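Local atomic coordinates of enoyl-CoA hydratase (Mycobacterium tuberculosis, PDB entry 5KJP), a protein that probably catalyses the reversible hydration of 2-trans-enoyl-CoA thioesters to 3-hydroxyacyl-CoA in fatty acid beta-oxidation, as a member of the crotonase superfamily. Residues A[244-250]-A[261-265]; A[214-218]-A[234-238]; A[24-30]-A[60-66]. All coordinates share one frame. Numbering follows the deposited sequence.

How the contacts relate
Contact 3 lies in the core of the crotonase fold, about 10 Å between its centre and that of the chain, whereas contact 2 (about 19 Å) and contact 1 (about 26 Å) lie in the C-terminal helical region. Contact 3 pairs strands 25-30 and 62-67 through a ladder of backbone hydrogen bonds, with mostly aliphatic side chains on both faces of the sheet. Contact 2 joins helices 209-221 and 230-242 mainly by apolar side chains, with no hydrogen bond across. Contact 1, at the surface, binds the C-terminal tail to helix 245-255, which directly follows helix 230-242, mostly by polar bonds. Contacts 1 and 2, centres about 16 Å apart, both touch a second subunit; contact 3 touches none.

Contact 1. Residues A[244-250]-A[261-265]; sequences SNDAKEG and RWTGT
The C-terminal tail 261-265, extended at Arg261 and Trp262 and turning at Thr263 and Gly264 (phi 68°, psi 26°), folds back on the first turns of helix 245-255. Closest CA pairs are Asp246-Trp262 (5.7 Å) and Asn245-Thr265 (5.3 Å). Arg261 N donates to Glu249 OE2 (2.8 Å), which also forms a salt bridge with Arg258. Trp262 (chi1 m) sets its ring edge on Asp246 O, 3.2 Å from CZ3; Gly250 CA lies 3.8 Å from the same CZ3. Thr263 N and Gly264 N bind the two oxygens of the Asp246 carboxylate (chi1 m), OD1 at 2.8 Å and OD2 at 2.9 Å respectively. The terminal carboxylate of Thr265 takes Asn245 N on OXT and Asp246 N on O, both 2.8 Å, a charge favourable at a helix N-terminus. Asn245 ND2 adds Thr265 OG1 (2.9 Å). N-cap Ser244 OG accepts from Ala247 N (3.2 Å) and also hydrogen-bonds Val241 O. Trp262 and Asp246 touch Pro209 of helix 209-221; Trp262 also packs on Lys141 of a second subunit.

Contact 2. Residues A[214-218]-A[234-238]; sequences ATKRI and QMKIL
Helices 209-221 and 230-242 form an antiparallel helical hairpin in the C-terminal helical region; their segments 214-218 and 234-238 run at 168° with axes 10.1 Å apart at closest approach. Both are helical, with i to i+4 bonds such as Ile218 N to Ala214 O and Leu238 N to Gln234 O, both 2.9 Å; Ile237 N also reaches Gln234 O (2.9 Å). The register sets Ala214 opposite Ile237 (CA-CA 6.5 Å) and Ile218 opposite Gln234 (6.4 Å).

Apolar contacts dominate. Ile237 (m, t) points toward the partner helix: Ile237 CG2 lies 3.8 Å from Ala214 CB and 3.9 Å from Ile218 CG1, and Ile237 CD1 lies 3.8 Å from Ile218 CG1. Ile218 (m, t) also extends CD1 to within 4.0 Å of Leu238 CD2, whose side chain (m, t) starts sideways but ends nearer.

Two polar side chains contribute through van der Waals contact. Arg217, extended with all four chi angles near 180°, lays one face of its guanidinium over Ile237 CD1, NE to CD1 being 3.8 Å; its charge is paired with Glu221 of its own helix. Gln234 (t, t) brings OE1 to 3.6 Å from Ile218 CG2.

Trp225, in the loop joining the helices, touches Gln234 and Ile237. A second subunit meets the hairpin at Ile218 and Leu238, which pack on its Leu151 and Val145.

With no hydrogen bond or salt bridge between these segments, the contact rests on close packing of mainly aliphatic groups, while the arginine charge is satisfied within helix 209-221.

Contact 3. Residues A[24-30]-A[60-66]; sequences RILIITI and LSVAILT
Strands 25-30 and 62-67 are parallel neighbours in the central sheet of the crotonase fold, joined through helix 41-56 as a beta-alpha-beta unit. The axes of the short strand segments approach to 4.6 Å at a crossing angle of -17°, with Ile25 level with Val62 and Thr29 with Thr66. Residues 25-30 and 62-66 are extended; Arg24 (psi 13°) and Ser61 (psi -39°) are not. At the entrance Arg24 O accepts from Ser61 N (2.7 Å) and Val62 N (3.3 Å), and the m, t, p rotamer of Arg24 brings NE to donate to Ser61 OG (2.6 Å). Ile25 shares a face with Ile27, Val62 and Ile64; its CG2 is 4.0 Å from Ile64 CD1, and helix 193-205 touches Ile25 and Val62. Leu26 N donates to Val62 O and Leu26 O accepts from Ile64 N, both 2.8 Å. On the opposite face, contacted by helix 41-56, its CD1 meets Leu60 CD1 at 3.8 Å. Ile27 bridges to Ile64, its backbone instead bonding Glu20 on strand 17-22. Ile28 repeats the Leu26 pattern, N to Ile64 O at 2.7 Å and O from Thr66 N at 2.8 Å, while its CD1 packs 4.0 Å from Ala63 CB. Thr29 CA makes a CA-H...O contact with Thr66 O (3.3 Å), and the Thr66 hydroxyl bonds to Ala108 of strand 105-109. Ile30 N closes the ladder, donating to Thr66 O at 2.9 Å.

Contact 1. Residues A[244-250]-A[261-265]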
loop_
_atom_site.group_PDB
_atom_site.type_symbol
_atom_site.label_atom_id
_atom_site.label_comp_id
_atom_site.label_asym_id
_atom_site.label_seq_id
_atom_site.Cartn_x
_atom_site.Cartn_y
_atom_site.Cartn_z
ATOM N N SER A 244 -8.359 30.969 6.880
ATOM C CA SER A 244 -8.692 30.992 8.301
ATOM C C SER A 244 -7.852 32.002 9.074
ATOM O O SER A 244 -6.782 32.412 8.622
ATOM C CB SER A 244 -8.508 29.601 8.915
ATOM O OG SER A 244 -7.150 29.187 8.840
ATOM N N ASN A 245 -8.339 32.391 10.247
ATOM C CA ASN A 245 -7.538 33.190 11.165
ATOM C C ASN A 245 -6.239 32.486 11.554
ATOM O O ASN A 245 -5.200 33.128 11.727
ATOM C CB ASN A 245 -8.346 33.524 12.418
ATOM C CG ASN A 245 -9.479 34.487 12.134
ATOM O OD1 ASN A 245 -9.314 35.448 11.385
ATOM N ND2 ASN A 245 -10.639 34.227 12.721
ATOM N N ASP A 246 -6.298 31.165 11.679
ATOM C CA ASP A 246 -5.130 30.403 12.098
ATOM C C ASP A 246 -4.043 30.416 11.033
ATOM O O ASP A 246 -2.852 30.330 11.356
ATOM C CB ASP A 246 -5.519 28.961 12.446
ATOM C CG ASP A 246 -6.045 28.824 13.869
ATOM O OD1 ASP A 246 -5.918 29.792 14.659
ATOM O OD2 ASP A 246 -6.585 27.747 14.200
ATOM N N ALA A 247 -4.442 30.521 9.770
ATOM C CA ALA A 247 -3.470 30.599 8.684
ATOM C C ALA A 247 -2.662 31.887 8.818
ATOM O O ALA A 247 -1.447 31.897 8.602
ATOM C CB ALA A 247 -4.163 30.529 7.317
ATOM N N LYS A 248 -3.340 32.968 9.190
ATOM C CA LYS A 248 -2.668 34.246 9.411
ATOM C C LYS A 248 -1.743 34.154 10.619
ATOM O O LYS A 248 -0.583 34.557 10.559
ATOM C CB LYS A 248 -3.691 35.369 9.606
ATOM C CG LYS A 248 -3.081 36.706 9.985
ATOM C CD LYS A 248 -4.164 37.767 10.122
ATOM C CE LYS A 248 -3.592 39.078 10.623
ATOM N NZ LYS A 248 -4.656 40.125 10.697
ATOM N N GLU A 249 -2.270 33.617 11.715
ATOM C CA GLU A 249 -1.518 33.486 12.956
ATOM C C GLU A 249 -0.286 32.599 12.770
ATOM O O GLU A 249 0.779 32.880 13.318
ATOM C CB GLU A 249 -2.424 32.927 14.060
ATOM C CG GLU A 249 -1.717 32.504 15.337
ATOM C CD GLU A 249 -1.098 33.664 16.099
ATOM O OE1 GLU A 249 -1.374 34.837 15.764
ATOM O OE2 GLU A 249 -0.326 33.395 17.042
ATOM N N GLY A 250 -0.437 31.534 11.988
ATOM C CA GLY A 250 0.660 30.624 11.725
ATOM C C GLY A 250 1.791 31.322 11.000
ATOM O O GLY A 250 2.965 31.106 11.307
ATOM N N ARG A 261 -0.593 31.021 18.499
ATOM C CA ARG A 261 -1.721 30.874 19.404
ATOM C C ARG A 261 -2.968 30.570 18.586
ATOM O O ARG A 261 -3.646 31.480 18.109
ATOM C CB ARG A 261 -1.909 32.137 20.244
ATOM C CG ARG A 261 -0.647 32.590 20.963
ATOM C CD ARG A 261 -0.980 33.495 22.142
ATOM N NE ARG A 261 0.044 33.446 23.183
ATOM C CZ ARG A 261 0.051 34.225 24.263
ATOM N NH1 ARG A 261 -0.910 35.121 24.444
ATOM N NH2 ARG A 261 1.023 34.111 25.159
ATOM N N TRP A 262 -3.252 29.285 18.409
ATOM C CA TRP A 262 -4.353 28.867 17.554
ATOM C C TRP A 262 -5.699 29.230 18.170
ATOM O O TRP A 262 -5.842 29.255 19.391
ATOM C CB TRP A 262 -4.305 27.357 17.303
ATOM C CG TRP A 262 -3.000 26.810 16.782
ATOM C CD1 TRP A 262 -2.230 25.848 17.368
ATOM C CD2 TRP A 262 -2.327 27.176 15.567
ATOM N NE1 TRP A 262 -1.119 25.591 16.598
ATOM C CE2 TRP A 262 -1.155 26.392 15.487
ATOM C CE3 TRP A 262 -2.602 28.085 14.540
ATOM C CZ2 TRP A 262 -0.262 26.487 14.419
ATOM C CZ3 TRP A 262 -1.706 28.183 13.482
ATOM C CH2 TRP A 262 -0.553 27.390 13.433
ATOM N N THR A 263 -6.687 29.491 17.319
ATOM C CA THR A 263 -8.053 29.729 17.784
ATOM C C THR A 263 -9.046 28.724 17.195
ATOM O O THR A 263 -10.202 28.676 17.609
ATOM C CB THR A 263 -8.529 31.151 17.435
ATOM O OG1 THR A 263 -8.589 31.300 16.010
ATOM C CG2 THR A 263 -7.588 32.197 18.022
ATOM N N GLY A 264 -8.592 27.926 16.234
ATOM C CA GLY A 264 -9.469 26.998 15.541
ATOM C C GLY A 264 -10.485 27.736 14.687
ATOM O O GLY A 264 -11.580 27.236 14.423
ATOM N N THR A 265 -10.125 28.949 14.278
ATOM C CA THR A 265 -10.940 29.747 13.367
ATOM C C THR A 265 -10.045 30.324 12.276
ATOM O O THR A 265 -8.823 30.162 12.341
ATOM C CB THR A 265 -11.673 30.903 14.087
ATOM O OG1 THR A 265 -10.721 31.892 14.497
ATOM C CG2 THR A 265 -12.434 30.396 15.301
ATOM O OXT THR A 265 -10.509 30.955 11.320
HETATM O O HOH W 1 -6.522 32.350 14.895
#

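Contact 2. Residues A[214-218]-A[234-238]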
loop_
_atom_site.group_PDB
_atom_site.type_symbol
_atom_site.label_atom_id
_atom_site.label_comp_id
_atom_site.label_asym_id
_atom_site.label_seq_id
_atom_site.Cartn_x
_atom_site.Cartn_y
_atom_site.Cartn_z
ATOM N N ALA A 214 -8.330 19.082 8.534
ATOM C CA ALA A 214 -8.435 19.089 7.075
ATOM C C ALA A 214 -7.481 18.087 6.448
ATOM O O ALA A 214 -7.804 17.454 5.444
ATOM C CB ALA A 214 -8.163 20.482 6.521
ATOM N N THR A 215 -6.302 17.950 7.043
ATOM C CA THR A 215 -5.297 17.028 6.532
ATOM C C THR A 215 -5.795 15.591 6.658
ATOM O O THR A 215 -5.702 14.802 5.711
ATOM C CB THR A 215 -3.959 17.201 7.270
ATOM O OG1 THR A 215 -3.391 18.471 6.918
ATOM C CG2 THR A 215 -2.981 16.103 6.875
ATOM N N LYS A 216 -6.350 15.263 7.819
ATOM C CA LYS A 216 -6.913 13.936 8.026
ATOM C C LYS A 216 -8.069 13.695 7.065
ATOM O O LYS A 216 -8.194 12.619 6.478
ATOM C CB LYS A 216 -7.378 13.754 9.474
ATOM C CG LYS A 216 -8.220 12.506 9.673
ATOM C CD LYS A 216 -8.527 12.223 11.139
ATOM C CE LYS A 216 -9.627 11.177 11.251
ATOM N NZ LYS A 216 -9.835 10.707 12.657
ATOM N N ARG A 217 -8.912 14.709 6.905
ATOM C CA ARG A 217 -10.053 14.608 6.017
ATOM C C ARG A 217 -9.630 14.299 4.580
ATOM O O ARG A 217 -10.234 13.459 3.914
ATOM C CB ARG A 217 -10.870 15.897 6.055
ATOM C CG ARG A 217 -12.143 15.800 5.263
ATOM C CD ARG A 217 -13.043 17.003 5.470
ATOM N NE ARG A 217 -14.148 16.979 4.518
ATOM C CZ ARG A 217 -14.936 18.014 4.264
ATOM N NH1 ARG A 217 -14.749 19.166 4.899
ATOM N NH2 ARG A 217 -15.912 17.896 3.374
ATOM N N ILE A 218 -8.590 14.970 4.099
ATOM C CA ILE A 218 -8.158 14.759 2.722
ATOM C C ILE A 218 -7.580 13.352 2.568
ATOM O O ILE A 218 -7.914 12.646 1.621
ATOM C CB ILE A 218 -7.130 15.828 2.278
ATOM C CG1 ILE A 218 -7.828 17.183 2.118
ATOM C CG2 ILE A 218 -6.458 15.433 0.961
ATOM C CD1 ILE A 218 -6.889 18.369 2.208
ATOM N N GLN A 234 -9.936 18.081 -3.368
ATOM C CA GLN A 234 -9.052 18.556 -2.313
ATOM C C GLN A 234 -9.167 20.067 -2.091
ATOM O O GLN A 234 -9.171 20.538 -0.953
ATOM C CB GLN A 234 -7.599 18.189 -2.638
ATOM C CG GLN A 234 -6.607 18.678 -1.604
ATOM C CD GLN A 234 -5.177 18.329 -1.958
ATOM O OE1 GLN A 234 -4.558 17.493 -1.305
ATOM N NE2 GLN A 234 -4.644 18.972 -2.996
HETATM N N MSE A 235 -9.259 20.810 -3.192
HETATM C CA MSE A 235 -9.328 22.269 -3.163
HETATM C C MSE A 235 -10.466 22.787 -2.281
HETATM O O MSE A 235 -10.311 23.781 -1.573
HETATM C CB MSE A 235 -9.487 22.813 -4.588
HETATM C CG MSE A 235 -9.453 24.331 -4.693
HETATM SE SE MSE A 235 -7.826 25.105 -3.949
HETATM C CE MSE A 235 -6.595 24.661 -5.389
ATOM N N LYS A 236 -11.608 22.106 -2.331
ATOM C CA LYS A 236 -12.780 22.502 -1.547
ATOM C C LYS A 236 -12.487 22.450 -0.052
ATOM O O LYS A 236 -13.027 23.230 0.732
ATOM C CB LYS A 236 -13.971 21.600 -1.864
ATOM C CG LYS A 236 -14.345 21.536 -3.336
ATOM C CD LYS A 236 -15.312 20.386 -3.583
ATOM C CE LYS A 236 -15.787 20.349 -5.026
ATOM N NZ LYS A 236 -16.428 19.042 -5.355
ATOM N N ILE A 237 -11.636 21.513 0.337
ATOM C CA ILE A 237 -11.253 21.375 1.734
ATOM C C ILE A 237 -10.135 22.369 2.069
ATOM O O ILE A 237 -10.063 22.885 3.189
ATOM C CB ILE A 237 -10.821 19.928 2.038
ATOM C CG1 ILE A 237 -11.986 18.967 1.770
ATOM C CG2 ILE A 237 -10.336 19.788 3.477
ATOM C CD1 ILE A 237 -11.589 17.504 1.799
ATOM N N LEU A 238 -9.289 22.668 1.083
ATOM C CA LEU A 238 -8.143 23.557 1.292
ATOM C C LEU A 238 -8.527 25.007 1.567
ATOM O O LEU A 238 -7.933 25.659 2.426
ATOM C CB LEU A 238 -7.208 23.528 0.078
ATOM C CG LEU A 238 -6.389 22.267 -0.193
ATOM C CD1 LEU A 238 -5.497 22.481 -1.405
ATOM C CD2 LEU A 238 -5.556 21.917 1.021
#

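Contact 3. Residues A[24-30]-A[60-66]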
loop_
_atom_site.group_PDB
_atom_site.type_symbol
_atom_site.label_atom_id
_atom_site.label_comp_id
_atom_site.label_asym_id
_atom_site.label_seq_id
_atom_site.Cartn_x
_atom_site.Cartn_y
_atom_site.Cartn_z
ATOM N N ARG A 24 -5.717 19.553 25.705
ATOM C CA ARG A 24 -6.524 19.375 24.503
ATOM C C ARG A 24 -6.574 17.913 24.059
ATOM O O ARG A 24 -7.007 17.605 22.944
ATOM C CB ARG A 24 -5.985 20.257 23.380
ATOM C CG ARG A 24 -5.823 21.720 23.787
ATOM C CD ARG A 24 -5.554 22.590 22.578
ATOM N NE ARG A 24 -6.607 22.417 21.584
ATOM C CZ ARG A 24 -7.750 23.095 21.583
ATOM N NH1 ARG A 24 -7.983 24.010 22.517
ATOM N NH2 ARG A 24 -8.657 22.862 20.644
ATOM N N ILE A 25 -6.142 17.017 24.940
ATOM C CA ILE A 25 -6.125 15.592 24.630
ATOM C C ILE A 25 -7.181 14.850 25.440
ATOM O O ILE A 25 -7.255 14.986 26.665
ATOM C CB ILE A 25 -4.738 14.972 24.903
ATOM C CG1 ILE A 25 -3.694 15.595 23.976
ATOM C CG2 ILE A 25 -4.771 13.458 24.703
ATOM C CD1 ILE A 25 -2.275 15.478 24.494
ATOM N N LEU A 26 -8.007 14.066 24.758
ATOM C CA LEU A 26 -8.977 13.239 25.456
ATOM C C LEU A 26 -8.447 11.815 25.596
ATOM O O LEU A 26 -8.251 11.120 24.600
ATOM C CB LEU A 26 -10.320 13.236 24.724
ATOM C CG LEU A 26 -11.475 12.710 25.591
ATOM C CD1 LEU A 26 -11.782 13.711 26.711
ATOM C CD2 LEU A 26 -12.724 12.390 24.766
ATOM N N ILE A 27 -8.210 11.379 26.828
ATOM C CA ILE A 27 -7.748 10.008 27.054
ATOM C C ILE A 27 -8.920 9.098 27.421
ATOM O O ILE A 27 -9.595 9.302 28.435
ATOM C CB ILE A 27 -6.681 9.941 28.153
ATOM C CG1 ILE A 27 -5.538 10.911 27.831
ATOM C CG2 ILE A 27 -6.165 8.506 28.311
ATOM C CD1 ILE A 27 -4.489 10.971 28.906
ATOM N N ILE A 28 -9.143 8.099 26.576
ATOM C CA ILE A 28 -10.275 7.184 26.692
ATOM C C ILE A 28 -9.761 5.803 27.069
ATOM O O ILE A 28 -8.952 5.215 26.345
ATOM C CB ILE A 28 -11.064 7.090 25.367
ATOM C CG1 ILE A 28 -11.394 8.492 24.837
ATOM C CG2 ILE A 28 -12.323 6.240 25.545
ATOM C CD1 ILE A 28 -11.700 8.529 23.345
ATOM N N THR A 29 -10.225 5.287 28.202
ATOM C CA THR A 29 -9.733 4.012 28.704
ATOM C C THR A 29 -10.850 2.995 28.862
ATOM O O THR A 29 -11.779 3.200 29.650
ATOM C CB THR A 29 -9.027 4.197 30.060
ATOM O OG1 THR A 29 -7.968 5.150 29.910
ATOM C CG2 THR A 29 -8.459 2.876 30.559
ATOM N N ILE A 30 -10.772 1.898 28.112
ATOM C CA ILE A 30 -11.706 0.805 28.333
ATOM C C ILE A 30 -11.388 0.192 29.689
ATOM O O ILE A 30 -10.232 -0.136 29.985
ATOM C CB ILE A 30 -11.648 -0.263 27.223
ATOM C CG1 ILE A 30 -11.894 0.380 25.853
ATOM C CG2 ILE A 30 -12.677 -1.356 27.498
ATOM C CD1 ILE A 30 -11.536 -0.532 24.670
ATOM N N LEU A 60 -10.935 20.353 22.615
ATOM C CA LEU A 60 -10.231 19.094 22.399
ATOM C C LEU A 60 -9.689 19.035 20.977
ATOM O O LEU A 60 -10.347 19.484 20.034
ATOM C CB LEU A 60 -11.147 17.898 22.659
ATOM C CG LEU A 60 -11.594 17.661 24.106
ATOM C CD1 LEU A 60 -12.582 16.492 24.185
ATOM C CD2 LEU A 60 -10.386 17.412 25.005
ATOM N N SER A 61 -8.494 18.476 20.827
ATOM C CA SER A 61 -7.851 18.394 19.518
ATOM C C SER A 61 -7.606 16.953 19.077
ATOM O O SER A 61 -7.755 16.624 17.902
ATOM C CB SER A 61 -6.529 19.162 19.529
ATOM O OG SER A 61 -6.752 20.557 19.703
ATOM N N VAL A 62 -7.224 16.101 20.024
ATOM C CA VAL A 62 -6.817 14.728 19.732
ATOM C C VAL A 62 -7.334 13.803 20.830
ATOM O O VAL A 62 -7.441 14.212 21.989
ATOM C CB VAL A 62 -5.264 14.601 19.629
ATOM C CG1 VAL A 62 -4.828 13.142 19.469
ATOM C CG2 VAL A 62 -4.719 15.440 18.474
ATOM N N ALA A 63 -7.665 12.565 20.474
ATOM C CA ALA A 63 -7.997 11.561 21.478
ATOM C C ALA A 63 -7.019 10.388 21.448
ATOM O O ALA A 63 -6.423 10.082 20.411
ATOM C CB ALA A 63 -9.409 11.059 21.285
ATOM N N ILE A 64 -6.860 9.748 22.600
ATOM C CA ILE A 64 -6.114 8.504 22.704
ATOM C C ILE A 64 -7.024 7.430 23.272
ATOM O O ILE A 64 -7.690 7.643 24.293
ATOM C CB ILE A 64 -4.871 8.643 23.603
ATOM C CG1 ILE A 64 -3.935 9.736 23.071
ATOM C CG2 ILE A 64 -4.150 7.300 23.733
ATOM C CD1 ILE A 64 -2.814 10.084 24.042
ATOM N N LEU A 65 -7.070 6.287 22.598
ATOM C CA LEU A 65 -7.839 5.147 23.082
ATOM C C LEU A 65 -6.902 4.070 23.613
ATOM O O LEU A 65 -5.959 3.664 22.932
ATOM C CB LEU A 65 -8.722 4.574 21.975
ATOM C CG LEU A 65 -9.409 3.239 22.303
ATOM C CD1 LEU A 65 -10.414 3.407 23.455
ATOM C CD2 LEU A 65 -10.086 2.670 21.066
ATOM N N THR A 66 -7.167 3.600 24.824
ATOM C CA THR A 66 -6.325 2.578 25.416
ATOM C C THR A 66 -7.172 1.628 26.265
ATOM O O THR A 66 -8.320 1.929 26.584
ATOM C CB THR A 66 -5.190 3.222 26.261
ATOM O OG1 THR A 66 -4.135 2.273 26.468
ATOM C CG2 THR A 66 -5.710 3.745 27.603
HETATM O O HOH W 2 -9.473 21.355 18.185
#